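Local coordinates for penicillin-binding protein activator LpoB (Escherichia coli, PDB 4Q6Z), which probably regulates peptidoglycan synthesis as an outer-membrane lipoprotein that interacts with and activates penicillin-binding protein 1B, at residues K13-D18 / N55-L60. Residues are numbered along the deposited sequence; the frame is centred on the assembly and turned at random.
Sequences KMLGAD and NGKFTL
M14 and L15, on helix 3-15, meet the CE2-CZ end of the F58 ring obliquely, the ring reaching toward them from the chain that runs into strand 59-60. M14 and F58, both buried, form the inner side of the contact, and L15, partly exposed, closes it. M14 has CG anti to its own backbone N (chi1 -176°), a fully extended second torsion and a bend at the third, which together carry the terminal methyl to the ring: CE lies 3.5 Å from F58 CE2. L15 meets the same end of the ring with one branch, CD2 lying 4.0 Å from F58 CE2. V20 and L26 also touch the F58 side chain, while M14 itself packs on L52 of helix 41-53 and on W127 of strand 124-132.

The outer side, between the partly exposed L15 and K57, faces solvent more. Here the other L15 branch lies across the aliphatic part of K57, with CD1 3.5 Å from K57 CD and 3.6 Å from K57 CE, the closest approaches of the lysine to this methyl. K57 NZ makes a weak hydrogen bond to the carbonyl O of N54. An alanine in place of L15 would remove both methyl branches and would probably open a gap beside F58, leaving the K57 chain freer to move.

The two segments are thus joined by side-chain packing alone, centred on L15, which touches both K57 and F58. The contact ties helix 3-15, packed through M14 against the mixed five-stranded sheet and the neighbouring helix 41-53, to the chain entering edge strand 59-60, which pairs parallel with strand 25-35, an arrangement that belongs to the mixed alpha-beta fold of the C-terminal domain of LpoB.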
ATOM      1  N   LYS A  13      -8.881  -4.773   9.807  1.00 49.12           N
ATOM      2  CA  LYS A  13      -7.984  -4.985  10.957  1.00 51.47           C
ATOM      3  C   LYS A  13      -7.199  -3.721  11.215  1.00 49.70           C
ATOM      4  O   LYS A  13      -7.083  -3.277  12.346  1.00 51.04           O
ATOM      5  CB  LYS A  13      -7.016  -6.136  10.638  1.00 57.22           C
ATOM      6  CG  LYS A  13      -6.563  -7.014  11.786  1.00 64.05           C
ATOM      7  CD  LYS A  13      -5.910  -8.266  11.201  1.00 70.06           C
ATOM      8  CE  LYS A  13      -4.726  -8.748  12.010  1.00 74.54           C
ATOM      9  NZ  LYS A  13      -5.162  -9.475  13.227  1.00 78.22           N
ATOM     10  N   MET A  14      -6.682  -3.149  10.128  1.00 49.77           N
ATOM     11  CA  MET A  14      -5.841  -1.949  10.137  1.00 48.37           C
ATOM     12  C   MET A  14      -6.610  -0.735  10.664  1.00 48.60           C
ATOM     13  O   MET A  14      -6.115   0.036  11.484  1.00 45.48           O
ATOM     14  CB  MET A  14      -5.339  -1.677   8.715  1.00 48.71           C
ATOM     15  CG  MET A  14      -4.360  -0.512   8.579  1.00 54.14           C
ATOM     16  SD  MET A  14      -3.770  -0.219   6.901  1.00 51.74           S
ATOM     17  CE  MET A  14      -5.256   0.404   6.133  1.00 50.78           C
ATOM     18  N   LEU A  15      -7.822  -0.573  10.157  1.00 49.14           N
ATOM     19  CA  LEU A  15      -8.761   0.442  10.657  1.00 47.95           C
ATOM     20  C   LEU A  15      -8.996   0.361  12.168  1.00 44.17           C
ATOM     21  O   LEU A  15      -9.108   1.383  12.834  1.00 42.59           O
ATOM     22  CB  LEU A  15     -10.109   0.311   9.934  1.00 48.24           C
ATOM     23  CG  LEU A  15     -10.401   1.167   8.715  1.00 48.10           C
ATOM     24  CD1 LEU A  15     -11.844   0.976   8.308  1.00 48.84           C
ATOM     25  CD2 LEU A  15     -10.135   2.633   8.981  1.00 49.83           C
ATOM     26  N   GLY A  16      -9.079  -0.855  12.696  1.00 42.44           N
ATOM     27  CA  GLY A  16      -9.393  -1.071  14.105  1.00 42.59           C
ATOM     28  C   GLY A  16      -8.189  -0.898  15.004  1.00 44.35           C
ATOM     29  O   GLY A  16      -8.303  -0.958  16.225  1.00 42.73           O
ATOM     30  N   ALA A  17      -7.023  -0.733  14.384  1.00 45.56           N
ATOM     31  CA  ALA A  17      -5.754  -0.929  15.054  1.00 45.90           C
ATOM     32  C   ALA A  17      -5.352   0.360  15.735  1.00 50.01           C
ATOM     33  O   ALA A  17      -5.672   1.464  15.273  1.00 49.91           O
ATOM     34  CB  ALA A  17      -4.676  -1.366  14.071  1.00 44.32           C
ATOM     35  N   ASP A  18      -4.607   0.195  16.820  1.00 52.95           N
ATOM     36  CA  ASP A  18      -4.254   1.291  17.699  1.00 49.36           C
ATOM     37  C   ASP A  18      -3.185   2.123  17.006  1.00 46.31           C
ATOM     38  O   ASP A  18      -2.184   1.584  16.568  1.00 46.98           O
ATOM     39  CB  ASP A  18      -3.774   0.736  19.052  1.00 51.17           C
ATOM     40  CG  ASP A  18      -4.944   0.275  19.959  1.00 52.66           C
ATOM     41  OD1 ASP A  18      -4.698  -0.403  20.995  1.00 51.20           O
ATOM     42  OD2 ASP A  18      -6.112   0.593  19.631  1.00 48.18           O
ATOM     43  N   ASN A  55     -15.001   2.336   2.401  1.00100.18           N
ATOM     44  CA  ASN A  55     -16.262   3.059   2.203  1.00 99.92           C
ATOM     45  C   ASN A  55     -15.992   4.558   2.497  1.00 94.31           C
ATOM     46  O   ASN A  55     -16.699   5.244   3.248  1.00 82.63           O
ATOM     47  CB  ASN A  55     -17.395   2.435   3.056  1.00103.73           C
ATOM     48  CG  ASN A  55     -18.692   2.230   2.266  1.00105.99           C
ATOM     49  OD1 ASN A  55     -18.670   1.974   1.059  1.00114.87           O
ATOM     50  ND2 ASN A  55     -19.826   2.328   2.951  1.00100.70           N
ATOM     51  N   GLY A  56     -14.927   5.048   1.869  1.00 93.93           N
ATOM     52  CA  GLY A  56     -14.519   6.449   1.927  1.00 88.51           C
ATOM     53  C   GLY A  56     -13.792   6.751   3.221  1.00 84.69           C
ATOM     54  O   GLY A  56     -13.746   7.888   3.693  1.00 94.88           O
ATOM     55  N   LYS A  57     -13.219   5.704   3.795  1.00 75.92           N
ATOM     56  CA  LYS A  57     -12.610   5.771   5.120  1.00 70.33           C
ATOM     57  C   LYS A  57     -11.116   6.059   4.989  1.00 66.27           C
ATOM     58  O   LYS A  57     -10.420   6.295   5.974  1.00 64.70           O
ATOM     59  CB  LYS A  57     -12.836   4.464   5.871  1.00 72.15           C
ATOM     60  CG  LYS A  57     -12.304   3.256   5.097  1.00 79.24           C
ATOM     61  CD  LYS A  57     -13.138   1.992   5.247  1.00 83.73           C
ATOM     62  CE  LYS A  57     -12.352   0.797   4.711  1.00 81.45           C
ATOM     63  NZ  LYS A  57     -13.172  -0.443   4.727  1.00 82.77           N
ATOM     64  N   PHE A  58     -10.620   6.027   3.759  1.00 60.82           N
ATOM     65  CA  PHE A  58      -9.330   6.631   3.436  1.00 58.30           C
ATOM     66  C   PHE A  58      -9.410   7.409   2.138  1.00 54.06           C
ATOM     67  O   PHE A  58     -10.000   6.947   1.158  1.00 58.08           O
ATOM     68  CB  PHE A  58      -8.245   5.571   3.283  1.00 57.91           C
ATOM     69  CG  PHE A  58      -7.764   4.993   4.585  1.00 54.68           C
ATOM     70  CD1 PHE A  58      -7.085   5.774   5.497  1.00 50.71           C
ATOM     71  CD2 PHE A  58      -7.966   3.651   4.872  1.00 56.69           C
ATOM     72  CE1 PHE A  58      -6.624   5.235   6.676  1.00 50.74           C
ATOM     73  CE2 PHE A  58      -7.517   3.105   6.052  1.00 52.26           C
ATOM     74  CZ  PHE A  58      -6.847   3.901   6.954  1.00 52.19           C
ATOM     75  N   THR A  59      -8.784   8.573   2.135  1.00 47.97           N
ATOM     76  CA  THR A  59      -8.415   9.260   0.908  1.00 50.25           C
ATOM     77  C   THR A  59      -7.074   8.779   0.329  1.00 54.48           C
ATOM     78  O   THR A  59      -6.108   8.649   1.069  1.00 56.17           O
ATOM     79  CB  THR A  59      -8.319  10.749   1.228  1.00 49.50           C
ATOM     80  OG1 THR A  59      -9.197  11.055   2.316  1.00 46.96           O
ATOM     81  CG2 THR A  59      -8.661  11.595   0.031  1.00 52.14           C
ATOM     82  N   LEU A  60      -7.020   8.496  -0.978  1.00 56.10           N
ATOM     83  CA  LEU A  60      -5.788   7.976  -1.613  1.00 55.81           C
ATOM     84  C   LEU A  60      -5.173   9.004  -2.535  1.00 52.04           C
ATOM     85  O   LEU A  60      -5.853   9.736  -3.229  1.00 51.11           O
ATOM     86  CB  LEU A  60      -6.019   6.674  -2.419  1.00 59.61           C
ATOM     87  CG  LEU A  60      -7.120   5.708  -1.959  1.00 62.46           C
ATOM     88  CD1 LEU A  60      -7.286   4.577  -2.967  1.00 63.56           C
ATOM     89  CD2 LEU A  60      -6.845   5.145  -0.577  1.00 60.89           C
TER